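Local coordinates for arginine kinase (Anthopleura japonica, PDB 4RF6), which catalyses the reversible transfer of a phosphoryl group from ATP to L-arginine, giving phosphoarginine and ADP, with two phosphagen kinase units in one chain, at residues 157-160 / 161-165; 164-167 / 168-172; 187-191 / 192-196; 217-220 / 221-225; 552-556 / 557-561. One frame throughout, in Å; residues are numbered along the deposited sequence.

Contact 1 (157-160 / 161-165); sequences KKVV and GVLTS
Val160 and Thr164 meet at the C-terminal end of helix 149-163, where residues 157-165 form the last alpha-helical turns and the first residues of the loop beyond. Backbone hydrogen bonds of the i to i+4 kind hold these turns together. Gly161 N donates to Lys157 O, and Leu163 N to Val159 O at 2.8 Å, a nearly straight bond with an N-H...O angle of 168°. Thr164 N continues the ladder to Val160 O at 2.8 Å, whereas the bonds of Val162 N to Lys158 O and Val159 O are both weak.

Apolar contact runs along the buried flank. The side chains of Val159 and Leu163 lie alongside each other and point the same way, Val159 CG1 touching Leu163 CD1 at 3.6 Å. Val159 and Val160 also rest on Leu229 of strand 225-229, while Val162 packs on Glu259, Ile260 and Lys263 of helix 246-264. The helix end thus touches both a strand of the large antiparallel sheet and a second helix of the catalytic domain. Lys158 gives its NZ to a hydrogen bond with Tyr141 OH.

Side-chain hydroxyls add a third set of bonds at the helix end. Ser165 OG donates to Val162 O at 2.6 Å, lying in the carbonyl plane on a lone pair, and Ser165 N uses the same oxygen. With chi1 at 52°, Thr164 folds its hydroxyl back over the last turn, where Thr164 OG1 donates to Val160 O at 2.7 Å, tilted 34° from the carbonyl plane.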
loop_
_atom_site.group_PDB
_atom_site.type_symbol
_atom_site.label_atom_id
_atom_site.label_comp_id
_atom_site.label_asym_id
_atom_site.label_seq_id
_atom_site.Cartn_x
_atom_site.Cartn_y
_atom_site.Cartn_z
ATOM N N LYS A 157 -0.954 -11.661 30.278
ATOM C CA LYS A 157 -1.935 -12.734 30.340
ATOM C C LYS A 157 -3.369 -12.228 30.194
ATOM O O LYS A 157 -4.172 -12.815 29.457
ATOM C CB LYS A 157 -1.783 -13.512 31.649
ATOM C CG LYS A 157 -3.063 -14.211 32.087
ATOM C CD LYS A 157 -2.791 -15.231 33.181
ATOM C CE LYS A 157 -4.070 -15.930 33.621
ATOM N NZ LYS A 157 -3.781 -17.136 34.454
ATOM N N LYS A 158 -3.693 -11.150 30.903
ATOM C CA LYS A 158 -5.030 -10.570 30.835
ATOM C C LYS A 158 -5.312 -10.016 29.449
ATOM O O LYS A 158 -6.397 -10.216 28.905
ATOM C CB LYS A 158 -5.199 -9.466 31.881
ATOM C CG LYS A 158 -5.628 -9.989 33.242
ATOM C CD LYS A 158 -4.995 -9.204 34.376
ATOM C CE LYS A 158 -5.888 -8.084 34.876
ATOM N NZ LYS A 158 -5.777 -7.960 36.367
ATOM N N VAL A 159 -4.327 -9.323 28.883
ATOM C CA VAL A 159 -4.489 -8.703 27.572
ATOM C C VAL A 159 -4.694 -9.758 26.493
ATOM O O VAL A 159 -5.635 -9.670 25.697
ATOM C CB VAL A 159 -3.293 -7.793 27.218
ATOM C CG1 VAL A 159 -3.328 -7.406 25.748
ATOM C CG2 VAL A 159 -3.307 -6.546 28.088
ATOM N N VAL A 160 -3.817 -10.758 26.476
ATOM C CA VAL A 160 -3.894 -11.840 25.490
ATOM C C VAL A 160 -5.259 -12.538 25.523
ATOM O O VAL A 160 -5.834 -12.854 24.474
ATOM C CB VAL A 160 -2.751 -12.857 25.669
ATOM C CG1 VAL A 160 -2.975 -14.092 24.811
ATOM C CG2 VAL A 160 -1.414 -12.212 25.322
ATOM N N GLY A 161 -5.785 -12.747 26.728
ATOM C CA GLY A 161 -7.108 -13.326 26.902
ATOM C C GLY A 161 -8.205 -12.550 26.191
ATOM O O GLY A 161 -9.132 -13.144 25.633
ATOM N N VAL A 162 -8.107 -11.224 26.215
ATOM C CA VAL A 162 -9.066 -10.384 25.508
ATOM C C VAL A 162 -8.785 -10.413 24.010
ATOM O O VAL A 162 -9.697 -10.594 23.200
ATOM C CB VAL A 162 -9.036 -8.923 26.001
ATOM C CG1 VAL A 162 -9.884 -8.045 25.103
ATOM C CG2 VAL A 162 -9.528 -8.828 27.430
ATOM N N LEU A 163 -7.517 -10.241 23.648
ATOM C CA LEU A 163 -7.138 -10.159 22.239
ATOM C C LEU A 163 -7.510 -11.418 21.457
ATOM O O LEU A 163 -8.090 -11.327 20.375
ATOM C CB LEU A 163 -5.646 -9.840 22.084
ATOM C CG LEU A 163 -5.194 -8.447 22.528
ATOM C CD1 LEU A 163 -3.720 -8.217 22.217
ATOM C CD2 LEU A 163 -6.048 -7.363 21.887
ATOM N N THR A 164 -7.194 -12.588 22.008
ATOM C CA THR A 164 -7.519 -13.853 21.346
ATOM C C THR A 164 -9.021 -14.170 21.347
ATOM O O THR A 164 -9.450 -15.181 20.784
ATOM C CB THR A 164 -6.715 -15.043 21.933
ATOM O OG1 THR A 164 -6.860 -15.075 23.358
ATOM C CG2 THR A 164 -5.238 -14.916 21.589
ATOM N N SER A 165 -9.817 -13.301 21.964
ATOM C CA SER A 165 -11.269 -13.463 21.965
ATOM C C SER A 165 -11.908 -12.672 20.821
ATOM O O SER A 165 -13.061 -12.906 20.457
ATOM C CB SER A 165 -11.866 -13.007 23.299
ATOM O OG SER A 165 -12.086 -11.604 23.310
#

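Contact 2 (164-167 / 168-172); sequences TSLT and GDLAG
Leu166 lays its CB against Leu170 where the chain turns from helix 149-163 towards the edge strand 172-176 of the antiparallel sheet. The two leucine side chains approach at a slant, Leu166 CB lying 3.9 Å from Leu170 CB. The methyl Leu166 CD1 also reaches Leu170, 3.9 Å from Leu170 O. Beyond this pair, Leu170 extends onto Arg252, Arg255 and Ala256 of helix 246-264, so the loop is tucked against that helix by an apolar side chain.

Thr167 contributes mainly through its backbone. Thr167 O accepts from Leu170 N at 3.3 Å, the donor standing 43° out of the carbonyl plane, and this bond closes a tight turn through Gly168 and the short 3-10 segment 169-170. Gly168 has a positive phi of 66°, which glycine accepts readily. Ala171 follows at the far side of the turn, its CB 3.7 Å from Leu166 O.

A water molecule ties the two limbs of the loop together: it donates to Leu166 O at 3.1 Å and accepts from Gly172 N at 3.3 Å. Reaching out of the loop, Asp169 OD1 forms a salt bridge with Arg255 of helix 246-264, and Leu170 O accepts from the hydroxyl of Tyr218. The chemistry is thus divided between a small apolar contact and a few bonds to the backbone, which suggests that the path of this surface loop into the sheet is set jointly by its turn, the bridging water and its hold on helix 246-264.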
loop_
_atom_site.group_PDB
_atom_site.type_symbol
_atom_site.label_atom_id
_atom_site.label_comp_id
_atom_site.label_asym_id
_atom_site.label_seq_id
_atom_site.Cartn_x
_atom_site.Cartn_y
_atom_site.Cartn_z
ATOM N N THR A 164 -7.194 -12.588 22.008
ATOM C CA THR A 164 -7.519 -13.853 21.346
ATOM C C THR A 164 -9.021 -14.170 21.347
ATOM O O THR A 164 -9.450 -15.181 20.784
ATOM C CB THR A 164 -6.715 -15.043 21.933
ATOM O OG1 THR A 164 -6.860 -15.075 23.358
ATOM C CG2 THR A 164 -5.238 -14.916 21.589
ATOM N N SER A 165 -9.817 -13.301 21.964
ATOM C CA SER A 165 -11.269 -13.463 21.965
ATOM C C SER A 165 -11.908 -12.672 20.821
ATOM O O SER A 165 -13.061 -12.906 20.457
ATOM C CB SER A 165 -11.866 -13.007 23.299
ATOM O OG SER A 165 -12.086 -11.604 23.310
ATOM N N LEU A 166 -11.143 -11.739 20.260
ATOM C CA LEU A 166 -11.630 -10.854 19.204
ATOM C C LEU A 166 -12.116 -11.628 17.980
ATOM O O LEU A 166 -11.509 -12.628 17.591
ATOM C CB LEU A 166 -10.527 -9.874 18.794
ATOM C CG LEU A 166 -10.029 -8.903 19.863
ATOM C CD1 LEU A 166 -8.819 -8.115 19.373
ATOM C CD2 LEU A 166 -11.139 -7.962 20.282
ATOM N N THR A 167 -13.205 -11.153 17.374
ATOM C CA THR A 167 -13.825 -11.824 16.234
ATOM C C THR A 167 -13.811 -10.963 14.972
ATOM O O THR A 167 -13.486 -9.773 15.019
ATOM C CB THR A 167 -15.286 -12.224 16.546
ATOM O OG1 THR A 167 -16.040 -11.057 16.903
ATOM C CG2 THR A 167 -15.336 -13.227 17.691
ATOM N N GLY A 168 -14.167 -11.574 13.844
ATOM C CA GLY A 168 -14.258 -10.857 12.585
ATOM C C GLY A 168 -12.930 -10.336 12.078
ATOM O O GLY A 168 -11.942 -11.069 12.048
ATOM N N ASP A 169 -12.905 -9.067 11.678
ATOM C CA ASP A 169 -11.691 -8.483 11.119
ATOM C C ASP A 169 -10.609 -8.266 12.176
ATOM O O ASP A 169 -9.440 -8.075 11.833
ATOM C CB ASP A 169 -11.998 -7.176 10.380
ATOM C CG ASP A 169 -12.453 -6.070 11.310
ATOM O OD1 ASP A 169 -13.001 -6.382 12.389
ATOM O OD2 ASP A 169 -12.273 -4.885 10.957
ATOM N N LEU A 170 -10.995 -8.287 13.451
ATOM C CA LEU A 170 -10.033 -8.118 14.544
ATOM C C LEU A 170 -9.387 -9.443 14.959
ATOM O O LEU A 170 -8.411 -9.463 15.718
ATOM C CB LEU A 170 -10.689 -7.438 15.751
ATOM C CG LEU A 170 -10.877 -5.922 15.643
ATOM C CD1 LEU A 170 -11.636 -5.372 16.832
ATOM C CD2 LEU A 170 -9.532 -5.224 15.515
ATOM N N ALA A 171 -9.936 -10.548 14.458
ATOM C CA ALA A 171 -9.375 -11.869 14.736
ATOM C C ALA A 171 -7.952 -11.963 14.209
ATOM O O ALA A 171 -7.646 -11.463 13.119
ATOM C CB ALA A 171 -10.235 -12.967 14.131
ATOM N N GLY A 172 -7.089 -12.618 14.980
ATOM C CA GLY A 172 -5.686 -12.739 14.633
ATOM C C GLY A 172 -4.933 -13.575 15.650
ATOM O O GLY A 172 -5.533 -14.389 16.355
HETATM O O HOH W 1 -8.510 -13.248 17.873
#

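Contact 3 (187-191 / 192-196); sequences QLVDD and HFLFK
Leu188 O receives two backbone N-H groups from the chain that follows helix 182-190, in a Schellman motif that ends the helix. Phe193 N makes the shorter bond at 2.7 Å, nearly in line with the carbonyl, while Leu194 N reaches the same oxygen at 3.3 Å from above its plane. His192 N bonds to Val189 O, and the positive phi of His192 (60°) takes the chain out of the helix.

Apolar side chains close over this turn. Leu194 CD2 touches Val189 CG2 at 3.6 Å, and Leu194 CD1 meets Leu188 CB at 3.9 Å. Leu194 CG is trans to the Leu194 backbone nitrogen (chi1 -161°), which carries both methyls back to the helix. Leu188 CD2 touches Phe193 CB at 3.8 Å and lies near the plane of the ring, at its edge. One face of that ring takes Asp191 CB in a CH-pi contact, 3.8 Å from the ring centroid and 16° off the normal.

Second-shell partners fix these groups against the sheet. Asp191 OD2 forms a salt bridge with Lys223, Phe193 meets the ring of His219, and Phe193 O accepts from Trp228 NE1. The turn matters because His192 is predicted to bind ATP, and the Schellman geometry probably helps set where its side chain leaves the backbone. Asp190 O lies over one face of the His192 imidazole, 4.3 Å above the ring centre.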
loop_
_atom_site.group_PDB
_atom_site.type_symbol
_atom_site.label_atom_id
_atom_site.label_comp_id
_atom_site.label_asym_id
_atom_site.label_seq_id
_atom_site.Cartn_x
_atom_site.Cartn_y
_atom_site.Cartn_z
ATOM N N GLN A 187 9.354 -12.948 9.884
ATOM C CA GLN A 187 8.044 -12.572 9.369
ATOM C C GLN A 187 7.594 -11.209 9.888
ATOM O O GLN A 187 7.175 -10.343 9.116
ATOM C CB GLN A 187 7.005 -13.628 9.751
ATOM C CG GLN A 187 7.263 -15.004 9.153
ATOM C CD GLN A 187 6.043 -15.907 9.210
ATOM O OE1 GLN A 187 5.051 -15.594 9.873
ATOM N NE2 GLN A 187 6.108 -17.031 8.504
ATOM N N LEU A 188 7.676 -11.032 11.202
ATOM C CA LEU A 188 7.242 -9.794 11.839
ATOM C C LEU A 188 8.108 -8.596 11.429
ATOM O O LEU A 188 7.614 -7.467 11.356
ATOM C CB LEU A 188 7.200 -9.962 13.361
ATOM C CG LEU A 188 6.105 -10.894 13.881
ATOM C CD1 LEU A 188 6.328 -11.255 15.343
ATOM C CD2 LEU A 188 4.732 -10.267 13.701
ATOM N N VAL A 189 9.390 -8.841 11.156
ATOM C CA VAL A 189 10.261 -7.802 10.608
ATOM C C VAL A 189 9.777 -7.428 9.207
ATOM O O VAL A 189 9.656 -6.246 8.871
ATOM C CB VAL A 189 11.740 -8.255 10.536
ATOM C CG1 VAL A 189 12.548 -7.292 9.689
ATOM C CG2 VAL A 189 12.345 -8.345 11.921
ATOM N N ASP A 190 9.488 -8.449 8.402
ATOM C CA ASP A 190 8.998 -8.249 7.041
ATOM C C ASP A 190 7.705 -7.435 6.998
ATOM O O ASP A 190 7.479 -6.671 6.060
ATOM C CB ASP A 190 8.806 -9.593 6.325
ATOM C CG ASP A 190 10.118 -10.194 5.843
ATOM O OD1 ASP A 190 11.151 -9.493 5.899
ATOM O OD2 ASP A 190 10.107 -11.364 5.400
ATOM N N ASP A 191 6.860 -7.597 8.013
ATOM C CA ASP A 191 5.614 -6.840 8.100
ATOM C C ASP A 191 5.838 -5.498 8.796
ATOM O O ASP A 191 4.932 -4.665 8.857
ATOM C CB ASP A 191 4.546 -7.643 8.849
ATOM C CG ASP A 191 4.236 -8.971 8.184
ATOM O OD1 ASP A 191 4.341 -9.054 6.942
ATOM O OD2 ASP A 191 3.881 -9.930 8.905
ATOM N N HIS A 192 7.052 -5.298 9.307
ATOM C CA HIS A 192 7.385 -4.131 10.125
ATOM C C HIS A 192 6.519 -4.082 11.391
ATOM O O HIS A 192 6.075 -3.013 11.805
ATOM C CB HIS A 192 7.261 -2.824 9.320
ATOM C CG HIS A 192 8.156 -2.759 8.119
ATOM N ND1 HIS A 192 7.681 -2.481 6.853
ATOM C CD2 HIS A 192 9.495 -2.919 7.990
ATOM C CE1 HIS A 192 8.689 -2.481 5.998
ATOM N NE2 HIS A 192 9.800 -2.743 6.662
ATOM N N PHE A 193 6.291 -5.246 11.996
ATOM C CA PHE A 193 5.484 -5.357 13.211
ATOM C C PHE A 193 6.348 -5.550 14.455
ATOM O O PHE A 193 5.885 -5.371 15.586
ATOM C CB PHE A 193 4.494 -6.520 13.092
ATOM C CG PHE A 193 3.319 -6.232 12.204
ATOM C CD1 PHE A 193 3.096 -4.949 11.727
ATOM C CD2 PHE A 193 2.431 -7.244 11.855
ATOM C CE1 PHE A 193 2.009 -4.672 10.909
ATOM C CE2 PHE A 193 1.339 -6.977 11.040
ATOM C CZ PHE A 193 1.127 -5.689 10.566
ATOM N N LEU A 194 7.605 -5.916 14.238
ATOM C CA LEU A 194 8.500 -6.235 15.338
ATOM C C LEU A 194 8.965 -4.992 16.100
ATOM O O LEU A 194 9.144 -3.921 15.516
ATOM C CB LEU A 194 9.716 -7.015 14.826
ATOM C CG LEU A 194 10.475 -7.796 15.900
ATOM C CD1 LEU A 194 9.724 -9.066 16.253
ATOM C CD2 LEU A 194 11.898 -8.115 15.479
ATOM N N PHE A 195 9.134 -5.138 17.413
ATOM C CA PHE A 195 9.904 -4.171 18.185
ATOM C C PHE A 195 11.006 -4.902 18.937
ATOM O O PHE A 195 10.886 -6.101 19.206
ATOM C CB PHE A 195 9.022 -3.325 19.119
ATOM C CG PHE A 195 8.361 -4.090 20.242
ATOM C CD1 PHE A 195 8.946 -4.146 21.503
ATOM C CD2 PHE A 195 7.119 -4.683 20.057
ATOM C CE1 PHE A 195 8.322 -4.810 22.555
ATOM C CE2 PHE A 195 6.484 -5.353 21.098
ATOM C CZ PHE A 195 7.088 -5.417 22.349
ATOM N N LYS A 196 12.088 -4.190 19.241
ATOM C CA LYS A 196 13.237 -4.793 19.908
ATOM C C LYS A 196 13.448 -4.149 21.267
ATOM O O LYS A 196 12.674 -3.272 21.665
ATOM C CB LYS A 196 14.505 -4.621 19.064
ATOM C CG LYS A 196 14.379 -5.082 17.621
ATOM C CD LYS A 196 15.662 -4.795 16.847
ATOM C CE LYS A 196 15.473 -4.977 15.348
ATOM N NZ LYS A 196 16.761 -4.790 14.613
#

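Contact 4 (217-220 / 221-225); sequences IYHN and NDKTF
The rings of Tyr218 and Phe225 meet at their edges, with Tyr218 CD2 3.8 Å from Phe225 CE2 and each approaching near the plane of the other ring. The carboxamide of Asn220 crosses Phe225 obliquely, its plane 70° from that of the ring, and Asn220 CG lies 3.5 Å from Phe225 CB. The imidazole of His219 lies alongside the extended chain of Lys223, and Lys223 CG approaches it obliquely.

These residues form the beta hairpin that joins strands 216-220 and 225-229 of the antiparallel sheet, with a type I turn from Asn220 to Lys223. Asn220 N donates to Phe225 O at 3.1 Å, holding the two strands together, and Lys223 N closes the turn on Asn220 O. His219 ND1 donates to Asn220 O at 2.8 Å, and the two donors arrive from opposite faces of the carbonyl plane.

A chi1 of 64° swings the Asn220 amide inward over the loop. Asn220 OD1 accepts from Thr224 N at 2.7 Å in the carbonyl plane, on a lone pair, and weakly from Phe225 N. Asn220 ND2 donates to Thr224 OG1 at 2.9 Å along a nearly straight line (173°), and also to Asp169 O of the adjoining loop.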
loop_
_atom_site.group_PDB
_atom_site.type_symbol
_atom_site.label_atom_id
_atom_site.label_comp_id
_atom_site.label_asym_id
_atom_site.label_seq_id
_atom_site.Cartn_x
_atom_site.Cartn_y
_atom_site.Cartn_z
ATOM N N ILE A 217 3.416 -9.285 20.664
ATOM C CA ILE A 217 2.857 -8.628 19.494
ATOM C C ILE A 217 1.599 -9.362 19.029
ATOM O O ILE A 217 1.620 -10.583 18.854
ATOM C CB ILE A 217 3.897 -8.591 18.363
ATOM C CG1 ILE A 217 5.083 -7.713 18.772
ATOM C CG2 ILE A 217 3.280 -8.087 17.068
ATOM C CD1 ILE A 217 6.284 -7.826 17.854
ATOM N N TYR A 218 0.505 -8.622 18.856
ATOM C CA TYR A 218 -0.726 -9.169 18.287
ATOM C C TYR A 218 -1.069 -8.417 17.010
ATOM O O TYR A 218 -0.959 -7.187 16.960
ATOM C CB TYR A 218 -1.888 -9.035 19.277
ATOM C CG TYR A 218 -3.236 -9.532 18.764
ATOM C CD1 TYR A 218 -3.649 -10.841 18.991
ATOM C CD2 TYR A 218 -4.102 -8.683 18.075
ATOM C CE1 TYR A 218 -4.877 -11.299 18.530
ATOM C CE2 TYR A 218 -5.332 -9.130 17.611
ATOM C CZ TYR A 218 -5.711 -10.437 17.841
ATOM O OH TYR A 218 -6.927 -10.885 17.387
ATOM N N HIS A 219 -1.481 -9.145 15.977
ATOM C CA HIS A 219 -2.032 -8.492 14.792
ATOM C C HIS A 219 -3.199 -9.288 14.222
ATOM O O HIS A 219 -3.247 -10.514 14.355
ATOM C CB HIS A 219 -0.948 -8.253 13.731
ATOM C CG HIS A 219 -0.452 -9.504 13.073
ATOM N ND1 HIS A 219 -1.193 -10.203 12.144
ATOM C CD2 HIS A 219 0.721 -10.171 13.199
ATOM C CE1 HIS A 219 -0.502 -11.253 11.732
ATOM N NE2 HIS A 219 0.661 -11.256 12.359
ATOM N N ASN A 220 -4.151 -8.595 13.607
ATOM C CA ASN A 220 -5.260 -9.290 12.961
ATOM C C ASN A 220 -4.802 -9.921 11.647
ATOM O O ASN A 220 -3.715 -9.605 11.148
ATOM C CB ASN A 220 -6.462 -8.364 12.747
ATOM C CG ASN A 220 -6.166 -7.223 11.789
ATOM O OD1 ASN A 220 -5.013 -6.967 11.445
ATOM N ND2 ASN A 220 -7.218 -6.518 11.362
ATOM N N ASN A 221 -5.618 -10.812 11.090
ATOM C CA ASN A 221 -5.229 -11.503 9.868
ATOM C C ASN A 221 -5.044 -10.559 8.672
ATOM O O ASN A 221 -4.136 -10.758 7.861
ATOM C CB ASN A 221 -6.208 -12.639 9.545
ATOM C CG ASN A 221 -6.307 -13.657 10.666
ATOM O OD1 ASN A 221 -5.327 -14.321 11.002
ATOM N ND2 ASN A 221 -7.492 -13.780 11.255
ATOM N N ASP A 222 -5.884 -9.527 8.586
ATOM C CA ASP A 222 -5.766 -8.514 7.534
ATOM C C ASP A 222 -4.522 -7.649 7.690
ATOM O O ASP A 222 -4.170 -6.900 6.773
ATOM C CB ASP A 222 -6.985 -7.591 7.524
ATOM C CG ASP A 222 -8.254 -8.303 7.129
ATOM O OD1 ASP A 222 -8.158 -9.312 6.402
ATOM O OD2 ASP A 222 -9.342 -7.847 7.548
ATOM N N LYS A 223 -3.880 -7.741 8.853
ATOM C CA LYS A 223 -2.723 -6.905 9.193
ATOM C C LYS A 223 -3.066 -5.419 9.105
ATOM O O LYS A 223 -2.310 -4.612 8.563
ATOM C CB LYS A 223 -1.512 -7.247 8.325
ATOM C CG LYS A 223 -1.064 -8.699 8.459
ATOM C CD LYS A 223 0.222 -8.961 7.678
ATOM C CE LYS A 223 0.631 -10.431 7.783
ATOM N NZ LYS A 223 1.904 -10.733 7.066
ATOM N N THR A 224 -4.225 -5.071 9.647
ATOM C CA THR A 224 -4.663 -3.688 9.681
ATOM C C THR A 224 -4.886 -3.271 11.131
ATOM O O THR A 224 -5.413 -2.190 11.419
ATOM C CB THR A 224 -5.944 -3.507 8.865
ATOM O OG1 THR A 224 -6.952 -4.396 9.364
ATOM C CG2 THR A 224 -5.679 -3.820 7.390
ATOM N N PHE A 225 -4.479 -4.151 12.039
ATOM C CA PHE A 225 -4.605 -3.914 13.466
ATOM C C PHE A 225 -3.410 -4.549 14.151
ATOM O O PHE A 225 -3.112 -5.726 13.920
ATOM C CB PHE A 225 -5.904 -4.521 13.997
ATOM C CG PHE A 225 -6.063 -4.394 15.482
ATOM C CD1 PHE A 225 -6.488 -3.198 16.046
ATOM C CD2 PHE A 225 -5.779 -5.465 16.316
ATOM C CE1 PHE A 225 -6.628 -3.070 17.418
ATOM C CE2 PHE A 225 -5.917 -5.351 17.687
ATOM C CZ PHE A 225 -6.341 -4.151 18.240
#

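Contact 5 (552-556 / 557-561); sequences RFLEA and AGVNK
Leu554 O and Glu555 O take the N-H groups that turn the backbone out of its helix. Val559 N donates to Leu554 O at 3.0 Å, and Gly558 N to Glu555 O at 3.2 Å from well above the carbonyl plane; Ala557 N makes weak bonds to Phe553 O and Leu554 O. Gly558 departs from the helix with a positive phi, a conformation that glycine adopts readily. A water molecule continues the closure, donating to Glu555 O at 2.7 Å and accepting from Asn560 N at 2.9 Å.

This is a Schellman motif ending the short helix 552-557 in the second phosphagen kinase unit. One flank packs on helix 409-418, where Ala556 and Ala557 touch Ser415. Apolar closure comes from Val559, which lies slantwise to Leu554 with Val559 CB 3.9 Å from Leu554 CB.

The polar side chains meet across the turn. Glu555 leaves the helix extended at chi1 and then bends at chi2 (67°), bringing its carboxylate to Asn560. Asn560 ND2 donates to Glu555 OE1 at 3.0 Å on the anti side, 27° out of the carboxylate plane, with the two flat groups turned 43° apart. Asn560 OD1 accepts from Gly550 N, so both ends of the amide are engaged, one by Glu555 and the other by the backbone just before the helix. Lys561 NZ folds back to donate to Gly558 O at 2.9 Å.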
loop_
_atom_site.group_PDB
_atom_site.type_symbol
_atom_site.label_atom_id
_atom_site.label_comp_id
_atom_site.label_asym_id
_atom_site.label_seq_id
_atom_site.Cartn_x
_atom_site.Cartn_y
_atom_site.Cartn_z
ATOM N N ARG A 552 6.976 4.724 -15.818
ATOM C CA ARG A 552 6.439 6.084 -15.755
ATOM C C ARG A 552 5.145 6.258 -16.553
ATOM O O ARG A 552 4.364 7.171 -16.280
ATOM C CB ARG A 552 7.477 7.098 -16.244
ATOM C CG ARG A 552 7.885 6.908 -17.702
ATOM C CD ARG A 552 9.093 7.763 -18.081
ATOM N NE ARG A 552 9.781 7.227 -19.257
ATOM C CZ ARG A 552 9.639 7.689 -20.498
ATOM N NH1 ARG A 552 8.833 8.718 -20.752
ATOM N NH2 ARG A 552 10.313 7.121 -21.489
ATOM N N PHE A 553 4.929 5.410 -17.552
ATOM C CA PHE A 553 3.713 5.514 -18.353
ATOM C C PHE A 553 2.533 5.013 -17.532
ATOM O O PHE A 553 1.475 5.642 -17.503
ATOM C CB PHE A 553 3.842 4.724 -19.659
ATOM C CG PHE A 553 4.950 5.209 -20.551
ATOM C CD1 PHE A 553 4.799 6.373 -21.296
ATOM C CD2 PHE A 553 6.138 4.501 -20.646
ATOM C CE1 PHE A 553 5.819 6.823 -22.112
ATOM C CE2 PHE A 553 7.163 4.943 -21.460
ATOM C CZ PHE A 553 7.006 6.103 -22.195
ATOM N N LEU A 554 2.736 3.887 -16.856
ATOM C CA LEU A 554 1.737 3.340 -15.942
ATOM C C LEU A 554 1.544 4.218 -14.704
ATOM O O LEU A 554 0.415 4.424 -14.242
ATOM C CB LEU A 554 2.122 1.913 -15.544
ATOM C CG LEU A 554 2.113 0.960 -16.740
ATOM C CD1 LEU A 554 2.513 -0.465 -16.368
ATOM C CD2 LEU A 554 0.745 0.975 -17.392
ATOM N N GLU A 555 2.646 4.729 -14.165
ATOM C CA GLU A 555 2.587 5.640 -13.026
ATOM C C GLU A 555 1.682 6.833 -13.316
ATOM O O GLU A 555 0.807 7.177 -12.511
ATOM C CB GLU A 555 3.995 6.120 -12.650
ATOM C CG GLU A 555 4.016 7.139 -11.514
ATOM C CD GLU A 555 3.588 6.553 -10.176
ATOM O OE1 GLU A 555 3.864 5.363 -9.923
ATOM O OE2 GLU A 555 2.977 7.292 -9.377
ATOM N N ALA A 556 1.870 7.455 -14.477
ATOM C CA ALA A 556 1.097 8.652 -14.812
ATOM C C ALA A 556 -0.351 8.313 -15.180
ATOM O O ALA A 556 -1.233 9.169 -15.133
ATOM C CB ALA A 556 1.773 9.429 -15.927
ATOM N N ALA A 557 -0.586 7.061 -15.557
ATOM C CA ALA A 557 -1.923 6.610 -15.929
ATOM C C ALA A 557 -2.756 6.292 -14.692
ATOM O O ALA A 557 -3.969 6.109 -14.786
ATOM C CB ALA A 557 -1.832 5.386 -16.830
ATOM N N GLY A 558 -2.102 6.198 -13.539
ATOM C CA GLY A 558 -2.799 5.892 -12.299
ATOM C C GLY A 558 -2.807 4.409 -11.977
ATOM O O GLY A 558 -3.513 3.959 -11.069
ATOM N N VAL A 559 -2.016 3.652 -12.728
ATOM C CA VAL A 559 -1.975 2.191 -12.611
ATOM C C VAL A 559 -1.237 1.698 -11.354
ATOM O O VAL A 559 -1.555 0.632 -10.813
ATOM C CB VAL A 559 -1.374 1.576 -13.901
ATOM C CG1 VAL A 559 -1.084 0.093 -13.737
ATOM C CG2 VAL A 559 -2.320 1.798 -15.076
ATOM N N ASN A 560 -0.271 2.477 -10.871
ATOM C CA ASN A 560 0.587 2.022 -9.771
ATOM C C ASN A 560 0.052 2.284 -8.361
ATOM O O ASN A 560 0.773 2.074 -7.384
ATOM C CB ASN A 560 1.981 2.646 -9.881
ATOM C CG ASN A 560 2.842 1.988 -10.934
ATOM O OD1 ASN A 560 2.640 0.823 -11.287
ATOM N ND2 ASN A 560 3.837 2.727 -11.428
ATOM N N LYS A 561 -1.190 2.746 -8.255
ATOM C CA LYS A 561 -1.740 3.201 -6.973
ATOM C C LYS A 561 -1.661 2.135 -5.885
ATOM O O LYS A 561 -1.988 0.969 -6.122
ATOM C CB LYS A 561 -3.195 3.671 -7.121
ATOM C CG LYS A 561 -3.405 4.877 -8.034
ATOM C CD LYS A 561 -4.801 5.476 -7.835
ATOM C CE LYS A 561 -5.213 6.391 -8.987
ATOM N NZ LYS A 561 -5.735 5.610 -10.146
HETATM O O HOH W 2 -0.096 5.398 -10.676
#

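Contacts 1 to 4 follow in order along the catalytic part of the first unit, and contact 5 belongs to the second. Contact 1 ends helix 149-163 and runs into contact 2, with which it shares Thr164 and Ser165; their centres are 10 Å apart. The loop of contact 2 leads to edge strand 172-176 and touches the hairpin of contact 4, centre to centre 9 Å away. Contact 3 meets that hairpin too, so contact 4 lies between the loop at this edge of the sheet and the turn bearing His192. Contact 5 lies about 30 Å from contacts 3 and 4, between centres, in the separate tandem unit.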